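Long-range contacts in probable FAD-dependent oxidoreductase PA4991 (Pseudomonas aeruginosa PAO1, PDB 5EZ7), which binds one FAD per subunit and probably works as an oxidoreductase of the DAO family, although its physiological substrate is unknown: residues R177-R182 against G189-G194; P3-T8 against G194-A199. All blocks are in the same frame, centred on the assembly; numbering follows the deposited sequence.

Interaction 1: R177-R182 against G189-G194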
ATOM      1  N   ARG A 177      19.736   5.546  10.059  1.00 49.65           N
ATOM      2  CA  ARG A 177      20.900   5.685   9.205  1.00 51.70           C
ATOM      3  C   ARG A 177      21.491   4.316   8.834  1.00 48.31           C
ATOM      4  O   ARG A 177      21.882   3.543   9.712  1.00 46.16           O
ATOM      5  CB  ARG A 177      21.913   6.530   9.954  1.00 56.26           C
ATOM      6  CG  ARG A 177      23.076   6.997   9.122  1.00 61.54           C
ATOM      7  CD  ARG A 177      24.177   7.533  10.037  1.00 68.45           C
ATOM      8  NE  ARG A 177      25.503   7.044   9.662  1.00 70.89           N
ATOM      9  CZ  ARG A 177      26.651   7.490  10.175  1.00 78.52           C
ATOM     10  NH1 ARG A 177      26.668   8.455  11.103  1.00 81.93           N
ATOM     11  NH2 ARG A 177      27.804   6.975   9.749  1.00 80.52           N
ATOM     12  N   ILE A 178      21.577   4.046   7.533  1.00 45.45           N
ATOM     13  CA  ILE A 178      22.016   2.740   7.029  1.00 45.55           C
ATOM     14  C   ILE A 178      23.278   2.758   6.180  1.00 46.97           C
ATOM     15  O   ILE A 178      23.357   3.509   5.211  1.00 50.11           O
ATOM     16  CB  ILE A 178      20.902   2.069   6.218  1.00 43.40           C
ATOM     17  CG1 ILE A 178      19.750   1.728   7.153  1.00 42.73           C
ATOM     18  CG2 ILE A 178      21.422   0.797   5.562  1.00 43.40           C
ATOM     19  CD1 ILE A 178      18.454   1.379   6.471  1.00 42.99           C
ATOM     20  N   GLU A 179      24.246   1.913   6.528  1.00 46.84           N
ATOM     21  CA  GLU A 179      25.437   1.725   5.698  1.00 49.38           C
ATOM     22  C   GLU A 179      25.569   0.266   5.258  1.00 44.68           C
ATOM     23  O   GLU A 179      25.067  -0.622   5.933  1.00 42.63           O
ATOM     24  CB  GLU A 179      26.716   2.130   6.449  1.00 55.22           C
ATOM     25  CG  GLU A 179      26.826   3.608   6.804  1.00 60.13           C
ATOM     26  CD  GLU A 179      26.529   3.870   8.273  1.00 63.96           C
ATOM     27  OE1 GLU A 179      27.450   3.675   9.104  1.00 68.24           O
ATOM     28  OE2 GLU A 179      25.372   4.266   8.592  1.00 66.66           O
ATOM     29  N   PRO A 180      26.267   0.020   4.147  1.00 42.62           N
ATOM     30  CA  PRO A 180      26.506  -1.369   3.767  1.00 41.82           C
ATOM     31  C   PRO A 180      27.551  -2.062   4.658  1.00 40.59           C
ATOM     32  O   PRO A 180      28.456  -1.446   5.163  1.00 39.70           O
ATOM     33  CB  PRO A 180      27.004  -1.276   2.323  1.00 43.19           C
ATOM     34  CG  PRO A 180      27.514   0.128   2.148  1.00 44.73           C
ATOM     35  CD  PRO A 180      26.934   0.977   3.243  1.00 44.46           C
ATOM     36  N   LEU A 181      27.363  -3.346   4.861  1.00 39.92           N
ATOM     37  CA  LEU A 181      28.290  -4.167   5.598  1.00 41.79           C
ATOM     38  C   LEU A 181      28.808  -5.121   4.551  1.00 43.23           C
ATOM     39  O   LEU A 181      28.049  -5.950   4.048  1.00 42.98           O
ATOM     40  CB  LEU A 181      27.503  -4.872   6.680  1.00 41.24           C
ATOM     41  CG  LEU A 181      28.189  -5.694   7.715  1.00 42.28           C
ATOM     42  CD1 LEU A 181      29.150  -4.793   8.480  1.00 44.63           C
ATOM     43  CD2 LEU A 181      27.110  -6.284   8.621  1.00 41.12           C
ATOM     44  N   ARG A 182      30.064  -4.936   4.154  1.00 46.08           N
ATOM     45  CA  ARG A 182      30.689  -5.709   3.085  1.00 48.83           C
ATOM     46  C   ARG A 182      31.565  -6.848   3.589  1.00 51.99           C
ATOM     47  O   ARG A 182      32.037  -6.817   4.707  1.00 50.78           O
ATOM     48  CB  ARG A 182      31.587  -4.805   2.254  1.00 51.17           C
ATOM     49  CG  ARG A 182      30.897  -3.633   1.596  1.00 51.29           C
ATOM     50  CD  ARG A 182      30.156  -4.051   0.348  1.00 51.23           C
ATOM     51  NE  ARG A 182      29.536  -2.877  -0.280  1.00 53.34           N
ATOM     52  CZ  ARG A 182      28.557  -2.906  -1.186  1.00 52.75           C
ATOM     53  NH1 ARG A 182      28.041  -4.069  -1.614  1.00 54.12           N
ATOM     54  NH2 ARG A 182      28.088  -1.764  -1.675  1.00 52.67           N
ATOM     55  N   GLY A 189      25.158  -7.726   4.863  1.00 33.07           N
ATOM     56  CA  GLY A 189      24.199  -7.153   5.774  1.00 32.37           C
ATOM     57  C   GLY A 189      24.248  -5.652   5.714  1.00 32.35           C
ATOM     58  O   GLY A 189      24.697  -5.089   4.706  1.00 33.28           O
ATOM     59  N   LEU A 190      23.765  -5.016   6.790  1.00 31.20           N
ATOM     60  CA  LEU A 190      23.821  -3.585   6.929  1.00 31.56           C
ATOM     61  C   LEU A 190      24.205  -3.197   8.338  1.00 33.62           C
ATOM     62  O   LEU A 190      24.132  -3.991   9.279  1.00 34.09           O
ATOM     63  CB  LEU A 190      22.487  -2.920   6.566  1.00 30.16           C
ATOM     64  CG  LEU A 190      21.834  -3.240   5.220  1.00 28.85           C
ATOM     65  CD1 LEU A 190      20.377  -2.869   5.247  1.00 27.76           C
ATOM     66  CD2 LEU A 190      22.517  -2.556   4.038  1.00 29.34           C
ATOM     67  N   CYS A 191      24.681  -1.965   8.431  1.00 35.91           N
ATOM     68  CA  CYS A 191      25.013  -1.310   9.672  1.00 38.41           C
ATOM     69  C   CYS A 191      23.902  -0.287   9.839  1.00 36.84           C
ATOM     70  O   CYS A 191      23.717   0.582   8.993  1.00 36.16           O
ATOM     71  CB  CYS A 191      26.403  -0.676   9.551  1.00 41.92           C
ATOM     72  SG  CYS A 191      27.076  -0.084  11.106  1.00 49.12           S
ATOM     73  N   VAL A 192      23.112  -0.433  10.898  1.00 36.40           N
ATOM     74  CA  VAL A 192      21.953   0.417  11.145  1.00 35.25           C
ATOM     75  C   VAL A 192      22.207   1.161  12.438  1.00 36.97           C
ATOM     76  O   VAL A 192      22.312   0.542  13.479  1.00 38.18           O
ATOM     77  CB  VAL A 192      20.681  -0.439  11.268  1.00 33.69           C
ATOM     78  CG1 VAL A 192      19.463   0.432  11.516  1.00 33.45           C
ATOM     79  CG2 VAL A 192      20.489  -1.291  10.033  1.00 32.55           C
ATOM     80  N   ASP A 193      22.356   2.478  12.373  1.00 38.87           N
ATOM     81  CA  ASP A 193      22.712   3.296  13.530  1.00 40.95           C
ATOM     82  C   ASP A 193      23.889   2.701  14.264  1.00 41.97           C
ATOM     83  O   ASP A 193      23.869   2.558  15.482  1.00 43.87           O
ATOM     84  CB  ASP A 193      21.507   3.459  14.471  1.00 42.57           C
ATOM     85  CG  ASP A 193      20.260   4.003  13.749  1.00 43.08           C
ATOM     86  OD1 ASP A 193      20.387   4.758  12.762  1.00 45.81           O
ATOM     87  OD2 ASP A 193      19.137   3.671  14.149  1.00 43.28           O
ATOM     88  N   GLY A 194      24.909   2.318  13.507  1.00 41.84           N
ATOM     89  CA  GLY A 194      26.128   1.723  14.073  1.00 42.88           C
ATOM     90  C   GLY A 194      26.008   0.285  14.557  1.00 42.29           C
ATOM     91  O   GLY A 194      26.926  -0.212  15.178  1.00 42.88           O
TER
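In Leu190, the first torsion puts CG anti to the carbonyl carbon (chi1 -52°). In Ile178, CG2 lies anti to the backbone N, and this methyl meets both methyls of Leu190. The two side chains cross obliquely, and Ile178 CG2 sits 3.8 Å from Leu190 CD1 and about equally close to CD2. Val192 adds a looser contact on this face, its CG2 4.2 Å from Ile178 CG1. The same face packs on strands 10-13 and 33-37, through Val13, Leu11 and Val36.

Asp193 closes one end. Its OD1 accepts Arg177 N at 2.9 Å, nearly along the carboxylate C-O axis, and also accepts the N-H of Glu176. Asp193 N returns a bond to Arg177 O. Next comes a hydrogen-bonded pair: Glu179 N donates to Cys191 O, and Cys191 N returns a bond to Glu179 O, each at 2.9 Å.

The other face carries Glu179, Cys191 and Leu181. Here Arg177 NE forms a salt bridge to Glu179 OE2 at 3.0 Å, from above the carboxylate plane. Leu181 CB rests on the peptide of Gly189, 3.4 Å from its O.

The arrangement is an antiparallel beta hairpin of strands 178-183 and 186-192. Its Ile178 touches the bound FAD and is the one residue of this contact in the cofactor pocket.

Interaction 2: P3-T8 against G194-A199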
ATOM      1  N   PRO A   3      26.456  -1.107  19.863  1.00 67.88           N
ATOM      2  CA  PRO A   3      25.209  -1.885  20.027  1.00 62.88           C
ATOM      3  C   PRO A   3      25.410  -3.367  19.704  1.00 58.25           C
ATOM      4  O   PRO A   3      26.301  -3.719  18.949  1.00 55.94           O
ATOM      5  CB  PRO A   3      24.231  -1.232  19.042  1.00 60.33           C
ATOM      6  CG  PRO A   3      24.914  -0.034  18.494  1.00 62.26           C
ATOM      7  CD  PRO A   3      26.387  -0.220  18.686  1.00 65.29           C
ATOM      8  N   GLN A   4      24.564  -4.208  20.284  1.00 56.59           N
ATOM      9  CA  GLN A   4      24.671  -5.678  20.175  1.00 54.61           C
ATOM     10  C   GLN A   4      24.492  -6.125  18.721  1.00 51.01           C
ATOM     11  O   GLN A   4      23.469  -5.797  18.078  1.00 49.70           O
ATOM     12  CB  GLN A   4      23.605  -6.325  21.060  1.00 54.60           C
ATOM     13  CG  GLN A   4      23.699  -7.835  21.245  1.00 56.03           C
ATOM     14  CD  GLN A   4      22.566  -8.366  22.138  1.00 57.59           C
ATOM     15  OE1 GLN A   4      22.214  -7.768  23.162  1.00 59.14           O
ATOM     16  NE2 GLN A   4      21.970  -9.476  21.733  1.00 57.77           N
ATOM     17  N   ALA A   5      25.473  -6.840  18.187  1.00 47.72           N
ATOM     18  CA  ALA A   5      25.385  -7.261  16.790  1.00 45.75           C
ATOM     19  C   ALA A   5      24.240  -8.253  16.576  1.00 43.24           C
ATOM     20  O   ALA A   5      23.906  -9.011  17.478  1.00 44.49           O
ATOM     21  CB  ALA A   5      26.694  -7.869  16.334  1.00 46.43           C
ATOM     22  N   LEU A   6      23.636  -8.236  15.394  1.00 40.43           N
ATOM     23  CA  LEU A   6      22.529  -9.130  15.100  1.00 39.21           C
ATOM     24  C   LEU A   6      22.829 -10.015  13.911  1.00 38.42           C
ATOM     25  O   LEU A   6      23.658  -9.695  13.079  1.00 37.84           O
ATOM     26  CB  LEU A   6      21.249  -8.360  14.799  1.00 38.32           C
ATOM     27  CG  LEU A   6      20.725  -7.313  15.798  1.00 39.12           C
ATOM     28  CD1 LEU A   6      19.339  -6.837  15.365  1.00 38.05           C
ATOM     29  CD2 LEU A   6      20.666  -7.832  17.227  1.00 41.15           C
ATOM     30  N   SER A   7      22.074 -11.101  13.832  1.00 38.44           N
ATOM     31  CA  SER A   7      22.219 -12.121  12.814  1.00 38.90           C
ATOM     32  C   SER A   7      20.799 -12.628  12.501  1.00 36.83           C
ATOM     33  O   SER A   7      20.066 -12.950  13.432  1.00 37.21           O
ATOM     34  CB  SER A   7      23.126 -13.207  13.410  1.00 41.48           C
ATOM     35  OG  SER A   7      23.097 -14.409  12.707  1.00 43.21           O
ATOM     36  N   THR A   8      20.386 -12.609  11.232  1.00 33.64           N
ATOM     37  CA  THR A   8      19.137 -13.241  10.783  1.00 32.49           C
ATOM     38  C   THR A   8      19.316 -13.852   9.403  1.00 30.98           C
ATOM     39  O   THR A   8      20.425 -13.870   8.860  1.00 30.81           O
ATOM     40  CB  THR A   8      17.903 -12.258  10.685  1.00 32.91           C
ATOM     41  OG1 THR A   8      18.280 -11.036  10.008  1.00 33.12           O
ATOM     42  CG2 THR A   8      17.282 -12.042  12.053  1.00 34.58           C
ATOM     43  N   GLY A 194      24.909   2.318  13.507  1.00 41.84           N
ATOM     44  CA  GLY A 194      26.128   1.723  14.073  1.00 42.88           C
ATOM     45  C   GLY A 194      26.008   0.285  14.557  1.00 42.29           C
ATOM     46  O   GLY A 194      26.926  -0.212  15.178  1.00 42.88           O
ATOM     47  N   ARG A 195      24.876  -0.376  14.279  1.00 40.68           N
ATOM     48  CA  ARG A 195      24.638  -1.771  14.665  1.00 39.51           C
ATOM     49  C   ARG A 195      24.805  -2.716  13.478  1.00 38.18           C
ATOM     50  O   ARG A 195      24.139  -2.579  12.469  1.00 35.17           O
ATOM     51  CB  ARG A 195      23.223  -1.945  15.210  1.00 37.82           C
ATOM     52  CG  ARG A 195      23.026  -3.328  15.786  1.00 37.68           C
ATOM     53  CD  ARG A 195      21.572  -3.648  15.987  1.00 36.51           C
ATOM     54  NE  ARG A 195      20.920  -2.726  16.910  1.00 37.42           N
ATOM     55  CZ  ARG A 195      20.707  -2.914  18.214  1.00 39.77           C
ATOM     56  NH1 ARG A 195      21.127  -3.998  18.877  1.00 41.65           N
ATOM     57  NH2 ARG A 195      20.079  -1.970  18.891  1.00 41.34           N
ATOM     58  N   GLU A 196      25.644  -3.718  13.640  1.00 40.71           N
ATOM     59  CA  GLU A 196      25.963  -4.599  12.533  1.00 42.03           C
ATOM     60  C   GLU A 196      24.945  -5.729  12.551  1.00 39.77           C
ATOM     61  O   GLU A 196      24.633  -6.263  13.602  1.00 41.68           O
ATOM     62  CB  GLU A 196      27.451  -4.983  12.529  1.00 45.22           C
ATOM     63  CG  GLU A 196      27.861  -6.295  13.149  1.00 49.27           C
ATOM     64  CD  GLU A 196      29.385  -6.366  13.363  1.00 53.04           C
ATOM     65  OE1 GLU A 196      30.137  -6.311  12.356  1.00 53.89           O
ATOM     66  OE2 GLU A 196      29.832  -6.431  14.549  1.00 55.48           O
ATOM     67  N   ILE A 197      24.320  -5.960  11.394  1.00 37.06           N
ATOM     68  CA  ILE A 197      23.253  -6.943  11.232  1.00 34.60           C
ATOM     69  C   ILE A 197      23.564  -7.822  10.033  1.00 33.44           C
ATOM     70  O   ILE A 197      23.443  -7.380   8.916  1.00 31.96           O
ATOM     71  CB  ILE A 197      21.901  -6.259  10.955  1.00 33.61           C
ATOM     72  CG1 ILE A 197      21.572  -5.267  12.095  1.00 34.14           C
ATOM     73  CG2 ILE A 197      20.794  -7.314  10.747  1.00 31.82           C
ATOM     74  CD1 ILE A 197      20.218  -4.590  11.961  1.00 33.27           C
ATOM     75  N   ARG A 198      23.895  -9.070  10.277  1.00 33.57           N
ATOM     76  CA  ARG A 198      24.313  -9.967   9.209  1.00 35.04           C
ATOM     77  C   ARG A 198      23.113 -10.727   8.676  1.00 32.22           C
ATOM     78  O   ARG A 198      22.235 -11.098   9.452  1.00 31.83           O
ATOM     79  CB  ARG A 198      25.388 -10.940   9.731  1.00 38.15           C
ATOM     80  CG  ARG A 198      26.680 -10.223  10.104  1.00 42.25           C
ATOM     81  CD  ARG A 198      27.864 -11.139  10.476  1.00 46.19           C
ATOM     82  NE  ARG A 198      29.034 -10.751   9.670  1.00 50.23           N
ATOM     83  CZ  ARG A 198      29.739  -9.625   9.832  1.00 53.95           C
ATOM     84  NH1 ARG A 198      29.451  -8.758  10.810  1.00 56.81           N
ATOM     85  NH2 ARG A 198      30.748  -9.354   9.010  1.00 56.17           N
ATOM     86  N   ALA A 199      23.059 -10.948   7.366  1.00 30.15           N
ATOM     87  CA  ALA A 199      21.881 -11.633   6.772  1.00 28.76           C
ATOM     88  C   ALA A 199      22.183 -12.257   5.444  1.00 27.57           C
ATOM     89  O   ALA A 199      23.046 -11.772   4.768  1.00 27.87           O
ATOM     90  CB  ALA A 199      20.731 -10.665   6.590  1.00 27.73           C
TER
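Leu6 packs against both Arg195 and Ile197 in the tight part of this contact. Its CG is 3.8 Å from Arg195 CD, and the two side chains cross at a slant. Against Ile197 it lies side by side, both side chains pointing the same way, with Leu6 CB 4.1 Å from Ile197 CG1. Leu374 and Pro375 also touch Leu6, while Ile197 reaches Leu11 of strand 10-13.

The backbones are closely joined here. Leu6 N donates to Glu196 O at 2.8 Å, and Leu6 O accepts Arg198 N. Thr8 N then bonds to Arg198 O at 3.0 Å. The donors thus come from each strand in turn. Thr8 OG1 is buried and has no polar partner in the model.

Before Leu6 the regular strand pairing stops, and side-chain contacts by Arg195 take over. The Arg195 chain bends at chi3 (-61°), which places NE. The guanidinium beyond it meets residues 3 and 4. Its NH1 donates to Gln4 O at 3.1 Å, on a lone pair in the carbonyl plane. Pro3 CB lies over the centre of one guanidinium face, 4.0 Å above the plane.

The face carrying Ser7 and Arg198 is looser and partly exposed. Ala5 CB touches Glu196 CG at 3.7 Å. Arg198 NH1 pairs with Glu196 OE1 along the same strand, but that hydrogen bond is weak. Ser7 OG is hydrogen-bonded to His371 ND1.

The pairing of Leu6 with Ile197 and Ser7 with Arg198 is parallel. It makes the N-terminal strand 6-7 an edge strand of a small mixed beta sheet beside the FAD-binding Rossmann-type core.

In the fold
Both contacts belong to one mixed sheet of four strands, in the order 6-7, 195-198, 186-192, 178-183. Interaction 1 joins the last two strands and interaction 2 the first two. Their centres are 9 Å apart, and Gly194 is common to both. Leu190 O and Ile197 N, 2.9 Å apart in a probable hydrogen bond, link the middle strands. Val192 CG2 also packs on Ile197 CD1. Along the chain, interaction 1 is local and nested inside the long loop closed by interaction 2. The later segment 194-199 comes back to pair with the N-terminal strand, 186 residues on. The FAD lies nearer interaction 1, touching Ile178, and about 11 Å from the side chain of Ile197.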